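Local coordinates for protein tumor necrosis factor receptor superfamily member 11B (Mus musculus, PDB 4E4D) that acts as a secreted decoy receptor that captures the cytokine RANKL and so restrains osteoclast formation, this chain being its N-terminal cysteine-rich ligand-binding part, at residues B[7-12]-B[19-24]; B[26-31]-B[40-45]; B[60-65]-B[79-84]; B[68-73]-B[84-89]. All blocks are in the same frame, centred on the assembly; numbering follows the deposited sequence.

Contact 1 (B[7-12]-B[19-24])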
loop_
_atom_site.group_PDB
_atom_site.type_symbol
_atom_site.label_atom_id
_atom_site.label_comp_id
_atom_site.label_asym_id
_atom_site.label_seq_id
_atom_site.Cartn_x
_atom_site.Cartn_y
_atom_site.Cartn_z
ATOM N N TYR B 7 -33.034 -26.241 14.419
ATOM C CA TYR B 7 -32.878 -27.450 15.218
ATOM C C TYR B 7 -31.424 -27.633 15.648
ATOM O O TYR B 7 -31.082 -28.619 16.302
ATOM C CB TYR B 7 -33.350 -28.670 14.426
ATOM C CG TYR B 7 -34.642 -28.439 13.675
ATOM C CD1 TYR B 7 -35.642 -27.634 14.206
ATOM C CD2 TYR B 7 -34.857 -29.015 12.429
ATOM C CE1 TYR B 7 -36.823 -27.415 13.523
ATOM C CE2 TYR B 7 -36.036 -28.801 11.737
ATOM C CZ TYR B 7 -37.016 -28.000 12.288
ATOM O OH TYR B 7 -38.192 -27.781 11.608
ATOM N N LEU B 8 -30.574 -26.681 15.277
ATOM C CA LEU B 8 -29.181 -26.690 15.705
ATOM C C LEU B 8 -29.039 -25.826 16.950
ATOM O O LEU B 8 -29.762 -24.845 17.112
ATOM C CB LEU B 8 -28.267 -26.173 14.595
ATOM C CG LEU B 8 -27.367 -27.232 13.953
ATOM C CD1 LEU B 8 -28.114 -28.001 12.871
ATOM C CD2 LEU B 8 -26.102 -26.597 13.397
ATOM N N HIS B 9 -28.109 -26.191 17.826
ATOM C CA HIS B 9 -28.014 -25.553 19.135
ATOM C C HIS B 9 -26.611 -25.075 19.508
ATOM O O HIS B 9 -25.614 -25.745 19.240
ATOM C CB HIS B 9 -28.514 -26.519 20.209
ATOM C CG HIS B 9 -29.997 -26.726 20.194
ATOM N ND1 HIS B 9 -30.581 -27.952 20.422
ATOM C CD2 HIS B 9 -31.015 -25.857 19.988
ATOM C CE1 HIS B 9 -31.896 -27.833 20.351
ATOM N NE2 HIS B 9 -32.184 -26.570 20.090
ATOM N N TYR B 10 -26.561 -23.904 20.140
ATOM C CA TYR B 10 -25.344 -23.387 20.761
ATOM C C TYR B 10 -25.721 -23.018 22.194
ATOM O O TYR B 10 -26.749 -23.478 22.687
ATOM C CB TYR B 10 -24.806 -22.175 19.997
ATOM C CG TYR B 10 -25.626 -20.917 20.173
ATOM C CD1 TYR B 10 -26.876 -20.793 19.582
ATOM C CD2 TYR B 10 -25.147 -19.851 20.923
ATOM C CE1 TYR B 10 -27.629 -19.648 19.740
ATOM C CE2 TYR B 10 -25.893 -18.699 21.085
ATOM C CZ TYR B 10 -27.133 -18.604 20.492
ATOM O OH TYR B 10 -27.882 -17.463 20.650
ATOM N N ASP B 11 -24.920 -22.198 22.869
ATOM C CA ASP B 11 -25.234 -21.845 24.255
ATOM C C ASP B 11 -24.528 -20.596 24.793
ATOM O O ASP B 11 -23.301 -20.562 24.884
ATOM C CB ASP B 11 -24.923 -23.029 25.174
ATOM C CG ASP B 11 -23.550 -23.624 24.918
ATOM O OD1 ASP B 11 -22.743 -22.985 24.210
ATOM O OD2 ASP B 11 -23.277 -24.730 25.428
ATOM N N PRO B 12 -25.309 -19.562 25.152
ATOM C CA PRO B 12 -24.808 -18.407 25.904
ATOM C C PRO B 12 -25.047 -18.574 27.405
ATOM O O PRO B 12 -25.443 -19.658 27.835
ATOM C CB PRO B 12 -25.651 -17.257 25.355
ATOM C CG PRO B 12 -26.962 -17.892 25.048
ATOM C CD PRO B 12 -26.669 -19.320 24.636
ATOM N N LEU B 19 -28.552 -24.064 26.426
ATOM C CA LEU B 19 -28.489 -24.167 24.975
ATOM C C LEU B 19 -29.740 -23.571 24.336
ATOM O O LEU B 19 -30.772 -23.429 24.990
ATOM C CB LEU B 19 -28.295 -25.625 24.537
ATOM C CG LEU B 19 -29.326 -26.662 24.989
ATOM C CD1 LEU B 19 -30.598 -26.598 24.155
ATOM C CD2 LEU B 19 -28.722 -28.054 24.930
ATOM N N CYS B 20 -29.638 -23.214 23.061
ATOM C CA CYS B 20 -30.759 -22.619 22.346
ATOM C C CYS B 20 -30.520 -22.621 20.839
ATOM O O CYS B 20 -29.388 -22.770 20.378
ATOM C CB CYS B 20 -31.013 -21.196 22.846
ATOM S SG CYS B 20 -29.561 -20.121 22.810
ATOM N N ASP B 21 -31.598 -22.451 20.081
ATOM C CA ASP B 21 -31.559 -22.587 18.629
ATOM C C ASP B 21 -30.756 -21.490 17.938
ATOM O O ASP B 21 -30.807 -20.323 18.326
ATOM C CB ASP B 21 -32.983 -22.603 18.072
ATOM C CG ASP B 21 -33.769 -23.814 18.528
ATOM O OD1 ASP B 21 -34.287 -23.792 19.664
ATOM O OD2 ASP B 21 -33.871 -24.786 17.750
ATOM N N LYS B 22 -30.014 -21.884 16.908
ATOM C CA LYS B 22 -29.329 -20.936 16.043
ATOM C C LYS B 22 -30.350 -20.288 15.117
ATOM O O LYS B 22 -31.496 -20.731 15.040
ATOM C CB LYS B 22 -28.263 -21.644 15.204
ATOM C CG LYS B 22 -27.143 -22.285 16.007
ATOM C CD LYS B 22 -26.052 -22.812 15.088
ATOM C CE LYS B 22 -24.915 -23.452 15.868
ATOM N NZ LYS B 22 -23.795 -23.869 14.976
ATOM N N CYS B 23 -29.932 -19.242 14.412
ATOM C CA CYS B 23 -30.802 -18.585 13.446
ATOM C C CYS B 23 -30.692 -19.254 12.083
ATOM O O CYS B 23 -29.596 -19.555 11.613
ATOM C CB CYS B 23 -30.464 -17.097 13.336
ATOM S SG CYS B 23 -31.091 -16.104 14.710
ATOM N N ALA B 24 -31.840 -19.491 11.458
ATOM C CA ALA B 24 -31.886 -20.149 10.160
ATOM C C ALA B 24 -31.398 -19.207 9.067
ATOM O O ALA B 24 -31.329 -17.996 9.271
ATOM C CB ALA B 24 -33.302 -20.613 9.861
#

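Contact 2 (B[26-31]-B[40-45])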
loop_
_atom_site.group_PDB
_atom_site.type_symbol
_atom_site.label_atom_id
_atom_site.label_comp_id
_atom_site.label_asym_id
_atom_site.label_seq_id
_atom_site.Cartn_x
_atom_site.Cartn_y
_atom_site.Cartn_z
ATOM N N GLY B 26 -31.432 -16.761 5.955
ATOM C CA GLY B 26 -32.410 -15.741 5.633
ATOM C C GLY B 26 -32.708 -14.822 6.801
ATOM O O GLY B 26 -33.462 -13.861 6.660
ATOM N N THR B 27 -32.117 -15.112 7.956
ATOM C CA THR B 27 -32.348 -14.308 9.151
ATOM C C THR B 27 -31.046 -14.054 9.899
ATOM O O THR B 27 -30.037 -14.713 9.647
ATOM C CB THR B 27 -33.331 -15.001 10.120
ATOM O OG1 THR B 27 -32.695 -16.132 10.728
ATOM C CG2 THR B 27 -34.582 -15.459 9.388
ATOM N N TYR B 28 -31.078 -13.094 10.818
ATOM C CA TYR B 28 -29.941 -12.819 11.687
ATOM C C TYR B 28 -30.403 -12.802 13.139
ATOM O O TYR B 28 -31.577 -12.568 13.421
ATOM C CB TYR B 28 -29.293 -11.480 11.327
ATOM C CG TYR B 28 -30.163 -10.278 11.624
ATOM C CD1 TYR B 28 -30.106 -9.644 12.860
ATOM C CD2 TYR B 28 -31.041 -9.778 10.670
ATOM C CE1 TYR B 28 -30.900 -8.547 13.137
ATOM C CE2 TYR B 28 -31.838 -8.680 10.939
ATOM C CZ TYR B 28 -31.764 -8.069 12.174
ATOM O OH TYR B 28 -32.555 -6.977 12.446
ATOM N N LEU B 29 -29.472 -13.048 14.054
ATOM C CA LEU B 29 -29.783 -13.088 15.478
ATOM C C LEU B 29 -29.907 -11.676 16.038
ATOM O O LEU B 29 -28.965 -10.891 15.970
ATOM C CB LEU B 29 -28.692 -13.856 16.226
ATOM C CG LEU B 29 -28.970 -14.228 17.683
ATOM C CD1 LEU B 29 -28.021 -15.330 18.123
ATOM C CD2 LEU B 29 -28.836 -13.024 18.603
ATOM N N LYS B 30 -31.072 -11.353 16.593
ATOM C CA LYS B 30 -31.289 -10.031 17.171
ATOM C C LYS B 30 -31.267 -10.067 18.700
ATOM O O LYS B 30 -30.863 -9.097 19.341
ATOM C CB LYS B 30 -32.604 -9.430 16.677
ATOM C CG LYS B 30 -32.704 -7.936 16.931
ATOM C CD LYS B 30 -33.928 -7.324 16.274
ATOM C CE LYS B 30 -33.846 -5.803 16.271
ATOM N NZ LYS B 30 -33.658 -5.234 17.635
ATOM N N GLN B 31 -31.709 -11.180 19.279
ATOM C CA GLN B 31 -31.676 -11.356 20.729
ATOM C C GLN B 31 -31.497 -12.822 21.108
ATOM O O GLN B 31 -32.216 -13.694 20.620
ATOM C CB GLN B 31 -32.950 -10.803 21.370
ATOM C CG GLN B 31 -33.051 -9.290 21.325
ATOM C CD GLN B 31 -34.208 -8.751 22.143
ATOM O OE1 GLN B 31 -35.153 -9.473 22.462
ATOM N NE2 GLN B 31 -34.136 -7.471 22.491
ATOM N N LEU B 40 -34.401 -15.157 19.233
ATOM C CA LEU B 40 -35.104 -14.238 18.350
ATOM C C LEU B 40 -34.332 -14.056 17.049
ATOM O O LEU B 40 -33.177 -13.632 17.055
ATOM C CB LEU B 40 -35.298 -12.882 19.027
ATOM C CG LEU B 40 -36.001 -11.825 18.170
ATOM C CD1 LEU B 40 -37.429 -12.243 17.859
ATOM C CD2 LEU B 40 -35.974 -10.470 18.857
ATOM N N CYS B 41 -34.979 -14.379 15.936
ATOM C CA CYS B 41 -34.350 -14.268 14.628
ATOM C C CYS B 41 -35.199 -13.409 13.701
ATOM O O CYS B 41 -36.414 -13.588 13.609
ATOM C CB CYS B 41 -34.135 -15.656 14.024
ATOM S SG CYS B 41 -33.017 -16.699 14.991
ATOM N N VAL B 42 -34.548 -12.473 13.021
ATOM C CA VAL B 42 -35.238 -11.527 12.155
ATOM C C VAL B 42 -34.731 -11.658 10.724
ATOM O O VAL B 42 -33.527 -11.786 10.503
ATOM C CB VAL B 42 -35.015 -10.085 12.647
ATOM C CG1 VAL B 42 -35.635 -9.077 11.688
ATOM C CG2 VAL B 42 -35.585 -9.916 14.045
ATOM N N PRO B 43 -35.646 -11.633 9.743
ATOM C CA PRO B 43 -35.233 -11.753 8.341
ATOM C C PRO B 43 -34.159 -10.739 7.956
ATOM O O PRO B 43 -34.172 -9.612 8.454
ATOM C CB PRO B 43 -36.532 -11.493 7.563
ATOM C CG PRO B 43 -37.481 -10.885 8.552
ATOM C CD PRO B 43 -37.103 -11.466 9.869
ATOM N N CYS B 44 -33.241 -11.143 7.083
ATOM C CA CYS B 44 -32.164 -10.265 6.638
ATOM C C CYS B 44 -32.730 -9.027 5.957
ATOM O O CYS B 44 -33.675 -9.124 5.177
ATOM C CB CYS B 44 -31.242 -11.000 5.662
ATOM S SG CYS B 44 -30.196 -12.265 6.413
ATOM N N PRO B 45 -32.149 -7.855 6.247
ATOM C CA PRO B 45 -32.577 -6.637 5.553
ATOM C C PRO B 45 -32.240 -6.710 4.068
ATOM O O PRO B 45 -31.531 -7.622 3.645
ATOM C CB PRO B 45 -31.765 -5.535 6.242
ATOM C CG PRO B 45 -30.577 -6.229 6.802
ATOM C CD PRO B 45 -31.042 -7.599 7.185
#

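Contact 3 (B[60-65]-B[79-84])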
loop_
_atom_site.group_PDB
_atom_site.type_symbol
_atom_site.label_atom_id
_atom_site.label_comp_id
_atom_site.label_asym_id
_atom_site.label_seq_id
_atom_site.Cartn_x
_atom_site.Cartn_y
_atom_site.Cartn_z
ATOM N N VAL B 60 -24.813 -11.012 6.022
ATOM C CA VAL B 60 -23.678 -10.796 5.133
ATOM C C VAL B 60 -24.100 -9.974 3.922
ATOM O O VAL B 60 -25.094 -10.280 3.266
ATOM C CB VAL B 60 -23.083 -12.131 4.652
ATOM C CG1 VAL B 60 -21.849 -11.889 3.799
ATOM C CG2 VAL B 60 -22.746 -13.021 5.841
ATOM N N TYR B 61 -23.331 -8.932 3.627
ATOM C CA TYR B 61 -23.643 -8.029 2.526
ATOM C C TYR B 61 -23.470 -8.715 1.175
ATOM O O TYR B 61 -22.504 -9.447 0.959
ATOM C CB TYR B 61 -22.746 -6.795 2.601
ATOM C CG TYR B 61 -23.106 -5.700 1.625
ATOM C CD1 TYR B 61 -24.373 -5.136 1.622
ATOM C CD2 TYR B 61 -22.172 -5.213 0.721
ATOM C CE1 TYR B 61 -24.704 -4.130 0.738
ATOM C CE2 TYR B 61 -22.494 -4.205 -0.166
ATOM C CZ TYR B 61 -23.760 -3.667 -0.153
ATOM O OH TYR B 61 -24.085 -2.663 -1.034
ATOM N N CYS B 62 -24.412 -8.477 0.269
ATOM C CA CYS B 62 -24.325 -9.022 -1.078
ATOM C C CYS B 62 -23.277 -8.264 -1.879
ATOM O O CYS B 62 -23.409 -7.064 -2.120
ATOM C CB CYS B 62 -25.682 -8.951 -1.777
ATOM S SG CYS B 62 -26.916 -10.064 -1.068
ATOM N N SER B 63 -22.233 -8.978 -2.283
ATOM C CA SER B 63 -21.112 -8.369 -2.979
ATOM C C SER B 63 -20.235 -9.457 -3.584
ATOM O O SER B 63 -20.286 -10.608 -3.153
ATOM C CB SER B 63 -20.298 -7.518 -2.003
ATOM O OG SER B 63 -19.880 -8.288 -0.893
ATOM N N PRO B 64 -19.420 -9.095 -4.587
ATOM C CA PRO B 64 -19.305 -7.741 -5.136
ATOM C C PRO B 64 -20.269 -7.482 -6.288
ATOM O O PRO B 64 -21.089 -8.338 -6.624
ATOM C CB PRO B 64 -17.869 -7.714 -5.653
ATOM C CG PRO B 64 -17.634 -9.115 -6.112
ATOM C CD PRO B 64 -18.430 -10.008 -5.187
ATOM N N VAL B 65 -20.160 -6.297 -6.879
ATOM C CA VAL B 65 -20.907 -5.959 -8.080
ATOM C C VAL B 65 -20.335 -6.738 -9.260
ATOM O O VAL B 65 -19.142 -7.040 -9.289
ATOM C CB VAL B 65 -20.812 -4.451 -8.382
ATOM C CG1 VAL B 65 -21.468 -4.122 -9.717
ATOM C CG2 VAL B 65 -21.439 -3.643 -7.256
ATOM N N THR B 79 -31.193 -15.809 1.162
ATOM C CA THR B 79 -30.574 -17.097 1.465
ATOM C C THR B 79 -29.240 -17.304 0.745
ATOM O O THR B 79 -28.404 -18.082 1.202
ATOM C CB THR B 79 -31.516 -18.265 1.111
ATOM O OG1 THR B 79 -31.870 -18.197 -0.276
ATOM C CG2 THR B 79 -32.778 -18.212 1.959
ATOM N N HIS B 80 -29.039 -16.614 -0.374
ATOM C CA HIS B 80 -27.806 -16.773 -1.144
ATOM C C HIS B 80 -27.271 -15.450 -1.686
ATOM O O HIS B 80 -28.021 -14.496 -1.894
ATOM C CB HIS B 80 -28.016 -17.756 -2.299
ATOM C CG HIS B 80 -29.084 -17.340 -3.264
ATOM N ND1 HIS B 80 -30.307 -17.971 -3.338
ATOM C CD2 HIS B 80 -29.109 -16.360 -4.198
ATOM C CE1 HIS B 80 -31.041 -17.397 -4.275
ATOM N NE2 HIS B 80 -30.336 -16.416 -4.812
ATOM N N ASN B 81 -25.962 -15.411 -1.916
ATOM C CA ASN B 81 -25.299 -14.225 -2.442
ATOM C C ASN B 81 -25.505 -14.082 -3.943
ATOM O O ASN B 81 -25.892 -15.034 -4.621
ATOM C CB ASN B 81 -23.800 -14.296 -2.152
ATOM C CG ASN B 81 -23.070 -13.018 -2.518
ATOM O OD1 ASN B 81 -23.674 -11.949 -2.617
ATOM N ND2 ASN B 81 -21.762 -13.123 -2.719
ATOM N N ARG B 82 -25.246 -12.885 -4.456
ATOM C CA ARG B 82 -25.242 -12.649 -5.890
ATOM C C ARG B 82 -24.209 -13.557 -6.547
ATOM O O ARG B 82 -23.136 -13.787 -5.990
ATOM C CB ARG B 82 -24.911 -11.183 -6.180
ATOM C CG ARG B 82 -24.784 -10.851 -7.653
ATOM C CD ARG B 82 -24.397 -9.395 -7.871
ATOM N NE ARG B 82 -25.333 -8.470 -7.233
ATOM C CZ ARG B 82 -25.132 -7.856 -6.067
ATOM N NH1 ARG B 82 -24.014 -8.044 -5.374
ATOM N NH2 ARG B 82 -26.059 -7.039 -5.589
ATOM N N VAL B 83 -24.537 -14.077 -7.725
ATOM C CA VAL B 83 -23.614 -14.926 -8.470
ATOM C C VAL B 83 -23.384 -14.364 -9.868
ATOM O O VAL B 83 -24.302 -14.318 -10.689
ATOM C CB VAL B 83 -24.142 -16.366 -8.590
ATOM C CG1 VAL B 83 -23.182 -17.218 -9.410
ATOM C CG2 VAL B 83 -24.353 -16.971 -7.212
ATOM N N CYS B 84 -22.153 -13.941 -10.133
ATOM C CA CYS B 84 -21.803 -13.357 -11.422
ATOM C C CYS B 84 -21.014 -14.347 -12.273
ATOM O O CYS B 84 -20.214 -15.126 -11.756
ATOM C CB CYS B 84 -20.991 -12.078 -11.218
ATOM S SG CYS B 84 -21.829 -10.830 -10.212
HETATM O O HOH W 1 -25.765 -5.468 -2.682
HETATM O O HOH W 2 -22.600 -5.592 -4.009
#

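Contact 4 (B[68-73]-B[84-89])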
loop_
_atom_site.group_PDB
_atom_site.type_symbol
_atom_site.label_atom_id
_atom_site.label_comp_id
_atom_site.label_asym_id
_atom_site.label_seq_id
_atom_site.Cartn_x
_atom_site.Cartn_y
_atom_site.Cartn_z
ATOM N N GLU B 68 -17.534 -5.871 -15.875
ATOM C CA GLU B 68 -17.961 -5.364 -17.179
ATOM C C GLU B 68 -18.551 -6.442 -18.083
ATOM O O GLU B 68 -19.670 -6.302 -18.581
ATOM C CB GLU B 68 -16.788 -4.693 -17.900
ATOM C CG GLU B 68 -16.279 -3.422 -17.234
ATOM C CD GLU B 68 -15.443 -3.697 -16.000
ATOM O OE1 GLU B 68 -14.631 -4.646 -16.027
ATOM O OE2 GLU B 68 -15.600 -2.965 -15.001
ATOM N N LEU B 69 -17.791 -7.508 -18.309
ATOM C CA LEU B 69 -18.221 -8.567 -19.215
ATOM C C LEU B 69 -18.823 -9.737 -18.448
ATOM O O LEU B 69 -18.610 -10.898 -18.798
ATOM C CB LEU B 69 -17.045 -9.050 -20.066
ATOM C CG LEU B 69 -16.272 -7.961 -20.813
ATOM C CD1 LEU B 69 -15.300 -8.589 -21.798
ATOM C CD2 LEU B 69 -17.219 -7.006 -21.524
ATOM N N GLN B 70 -19.576 -9.423 -17.398
ATOM C CA GLN B 70 -20.229 -10.444 -16.592
ATOM C C GLN B 70 -21.742 -10.284 -16.620
ATOM O O GLN B 70 -22.260 -9.198 -16.879
ATOM C CB GLN B 70 -19.737 -10.386 -15.144
ATOM C CG GLN B 70 -18.380 -11.028 -14.920
ATOM C CD GLN B 70 -18.043 -11.174 -13.449
ATOM O OE1 GLN B 70 -18.422 -10.341 -12.626
ATOM N NE2 GLN B 70 -17.334 -12.243 -13.110
ATOM N N SER B 71 -22.443 -11.380 -16.354
ATOM C CA SER B 71 -23.891 -11.361 -16.231
ATOM C C SER B 71 -24.277 -11.852 -14.844
ATOM O O SER B 71 -23.490 -12.519 -14.173
ATOM C CB SER B 71 -24.527 -12.261 -17.289
ATOM O OG SER B 71 -24.219 -13.621 -17.045
ATOM N N VAL B 72 -25.488 -11.519 -14.416
ATOM C CA VAL B 72 -26.004 -12.011 -13.146
ATOM C C VAL B 72 -26.687 -13.358 -13.356
ATOM O O VAL B 72 -27.812 -13.419 -13.851
ATOM C CB VAL B 72 -27.014 -11.027 -12.526
ATOM C CG1 VAL B 72 -27.574 -11.586 -11.224
ATOM C CG2 VAL B 72 -26.363 -9.673 -12.292
ATOM N N LYS B 73 -26.000 -14.435 -12.991
ATOM C CA LYS B 73 -26.576 -15.769 -13.089
ATOM C C LYS B 73 -27.702 -15.914 -12.072
ATOM O O LYS B 73 -28.830 -16.255 -12.420
ATOM C CB LYS B 73 -25.512 -16.841 -12.843
ATOM C CG LYS B 73 -26.051 -18.266 -12.904
ATOM C CD LYS B 73 -25.006 -19.291 -12.489
ATOM C CE LYS B 73 -23.852 -19.349 -13.477
ATOM N NZ LYS B 73 -22.848 -20.383 -13.103
ATOM N N CYS B 84 -22.153 -13.941 -10.133
ATOM C CA CYS B 84 -21.803 -13.357 -11.422
ATOM C C CYS B 84 -21.014 -14.347 -12.273
ATOM O O CYS B 84 -20.214 -15.126 -11.756
ATOM C CB CYS B 84 -20.991 -12.078 -11.218
ATOM S SG CYS B 84 -21.829 -10.830 -10.212
ATOM N N GLU B 85 -21.248 -14.310 -13.582
ATOM C CA GLU B 85 -20.579 -15.208 -14.517
ATOM C C GLU B 85 -20.079 -14.426 -15.727
ATOM O O GLU B 85 -20.747 -13.507 -16.197
ATOM C CB GLU B 85 -21.540 -16.309 -14.968
ATOM C CG GLU B 85 -20.913 -17.349 -15.882
ATOM C CD GLU B 85 -21.925 -18.363 -16.389
ATOM O OE1 GLU B 85 -23.122 -18.223 -16.063
ATOM O OE2 GLU B 85 -21.523 -19.299 -17.113
ATOM N N CYS B 86 -18.906 -14.796 -16.231
ATOM C CA CYS B 86 -18.316 -14.109 -17.376
ATOM C C CYS B 86 -18.950 -14.555 -18.688
ATOM O O CYS B 86 -19.544 -15.628 -18.773
ATOM C CB CYS B 86 -16.807 -14.351 -17.427
ATOM S SG CYS B 86 -15.853 -13.408 -16.211
ATOM N N GLU B 87 -18.810 -13.718 -19.712
ATOM C CA GLU B 87 -19.336 -14.022 -21.035
ATOM C C GLU B 87 -18.760 -15.322 -21.571
ATOM O O GLU B 87 -17.867 -15.916 -20.967
ATOM C CB GLU B 87 -19.005 -12.895 -22.015
ATOM C CG GLU B 87 -19.762 -11.608 -21.768
ATOM C CD GLU B 87 -19.319 -10.492 -22.694
ATOM O OE1 GLU B 87 -18.421 -10.734 -23.529
ATOM O OE2 GLU B 87 -19.866 -9.373 -22.584
ATOM N N GLU B 88 -19.272 -15.751 -22.718
ATOM C CA GLU B 88 -18.792 -16.960 -23.364
ATOM C C GLU B 88 -17.428 -16.690 -23.986
ATOM O O GLU B 88 -17.235 -15.685 -24.671
ATOM C CB GLU B 88 -19.785 -17.427 -24.431
ATOM C CG GLU B 88 -21.074 -18.018 -23.865
ATOM C CD GLU B 88 -21.802 -17.073 -22.920
ATOM O OE1 GLU B 88 -21.567 -15.847 -22.994
ATOM O OE2 GLU B 88 -22.609 -17.557 -22.098
ATOM N N GLY B 89 -16.478 -17.582 -23.729
ATOM C CA GLY B 89 -15.135 -17.437 -24.255
ATOM C C GLY B 89 -14.210 -16.684 -23.319
ATOM O O GLY B 89 -13.086 -16.348 -23.689
#

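Contact 1 (B[7-12]-B[19-24])
Cys20 O is gripped twice from across the hairpin, by a hydrogen bond and a weaker CA-H...O contact. Tyr10 N donates to Cys20 O at 3.1 Å, in the carbonyl plane and nearly straight (163°), while His9 CA comes to 3.3 Å of Cys20 O. Tyr10 O accepts in return from Cys20 N at 2.9 Å, and Lys22 N bonds to Leu8 O two residues further along. On one face Tyr10 takes the crowded first torsion, CG between backbone N and carbonyl carbon (chi1 72°), carrying its ring back across the partner strand. Cys20 SG meets that ring obliquely, 4.0 Å from SG to the Tyr10 ring centroid, and Pro12 CD touches the same sulfur; a flat aromatic suits it. On the other face the His9 ring receives Leu19 CD1 squarely over one side. A serine at Tyr10 would remove the ring that lies against the Cys20 sulfur, and would probably leave that sulfur less shielded. Lys22 lies extended, its long aliphatic part suited to crossing Leu8. This surface hairpin of the first cysteine-rich repeat leans on strand 27-31 through Tyr10 against Leu29, and on residues just after it through a weak Tyr10 OH to His32 ND1 bond and the Cys20-Cys33 disulfide.

Contact 2 (B[26-31]-B[40-45])
Strands 27-31 and 40-43 run antiparallel, 4.3 Å apart at their axes and inclined at 139°, with five backbone hydrogen bonds from Cys44 N to Gly26 O at one end to Leu40 N to Gln31 O at the other. Between Leu29 and Gln31 the register slips by one residue: Lys30 N and Gln31 O both bond to Leu40, making a beta bulge. Gly26, just before the strand, has phi 93°, where a side chain would press on the preceding carbonyl oxygen. Tyr28 holds CG between its backbone N and carbonyl carbon (chi1 68°), so its ring folds over the partner strand and Val42 CB sits above one face, 4.2 Å from the Tyr28 centroid. Pro45 CD packs 4.0 Å from Tyr28 CE2. This is the second two-stranded hairpin of the first cysteine-rich repeat, and its second strand runs directly into the next repeat; Cys41 and Cys44 are disulfide-bonded to Cys23 and Cys59, respectively. Branched Val42 serves two neighbours, since its CG2 lies 3.8 Å from Lys30 CD. Past the bulge, the Leu40 and Gln31 side chains lie side by side, Leu40 CD2 against the Gln31 methylenes. Thr27 turns OG1 to Ala24 O, while its CG2 rests 3.9 Å from Pro43 CA.

Contact 3 (B[60-65]-B[79-84])
Asn81 stands with CG anti to its backbone N (chi1 -173°), a posture that lays its carboxamide along the backbone of Ser63. The amide then uses both ends: Asn81 ND2 donates to Ser63 O at 2.9 Å, almost straight (170°) and with the acceptor in the amide plane, while Asn81 OD1 receives a weak bond from Ser63 N at 3.3 Å. A weak bond from Arg82 N to the same OD1 helps fix the amide's rotation. An alanine in place of Asn81 would remove both amide ends, and would probably loosen the hold on the Ser63 backbone. Arg82 leaves the chain extended, then bends at chi3 (-56°) so that NH1 reaches weakly to Pro64 O at 3.2 Å and to Cys62 O at 3.5 Å. Two waters also donate to Cys62 O and link it, again weakly, to the Arg82 guanidinium, whose several N-H groups suit two carbonyls at once. A cis peptide before Pro64 turns the chain there. Val65 N is hydrogen-bonded to an acidic side chain of another protein. Such side-chain-to-backbone bracing, alongside the Cys62-Cys76 and Cys66-Cys84 disulfides, belongs to the second cysteine-rich repeat and is consistent with a part of the receptor that faces another protein.

Contact 4 (B[68-73]-B[84-89])
With CG beside its backbone N (chi1 -79°) and the chain extended beyond, Gln70 lies along the face that it shares with Cys84 and Cys86. Its NE2 comes to 3.6 Å of Cys86 SG and its OE1 to 3.4 Å of Cys84 CB, and that oxygen also accepts a hydrogen bond from Lys67 N. On the other face Glu85 reaches out fully extended, while Lys73 starts anti to its own N and folds at chi3 (-66°); the two long charged chains cross obliquely and form a long salt bridge, Lys73 NZ to Glu85 OE1 3.7 Å. Ser71 and Glu85 are a hydrogen-bonded pair: Ser71 N donates to Glu85 O at 2.7 Å and Glu85 N to Ser71 O at 2.9 Å. Glu87 N then bonds to Leu69 O at 3.0 Å, and the Glu87 carboxylate, in a long, weak ion pair with Arg90, lies against Leu69, Leu69 CD2 to Glu87 OE2 3.7 Å. Leu69 also packs on an aromatic side chain of another protein. The whole is an antiparallel beta hairpin whose second strand carries the chain from the second repeat to the third, with Cys66-Cys84 and Cys86-Cys97 as successive disulfides of two adjoining cysteine-rich repeats, as in TNF receptors.

From the N terminus, contact 1 closes a six-residue loop and contact 2 an eight-residue one, in series in the first cysteine-rich repeat, contact 2 ending just inside the second; the Cys23-Cys41 disulfide ties the two together. Contact 3 lies about 18 Å from contact 2, centre to centre, without touching it, and encloses thirteen residues of the second repeat. Its loop contains the first strand of contact 4, which closes ten residues and whose second segment starts at the last residue of contact 3's, so the two cross rather than nest. They share Cys84, and Val83 O probably bonds to Lys73 N between them. Contact 4 then leads into the third repeat, about 38 Å from contact 1 between centres.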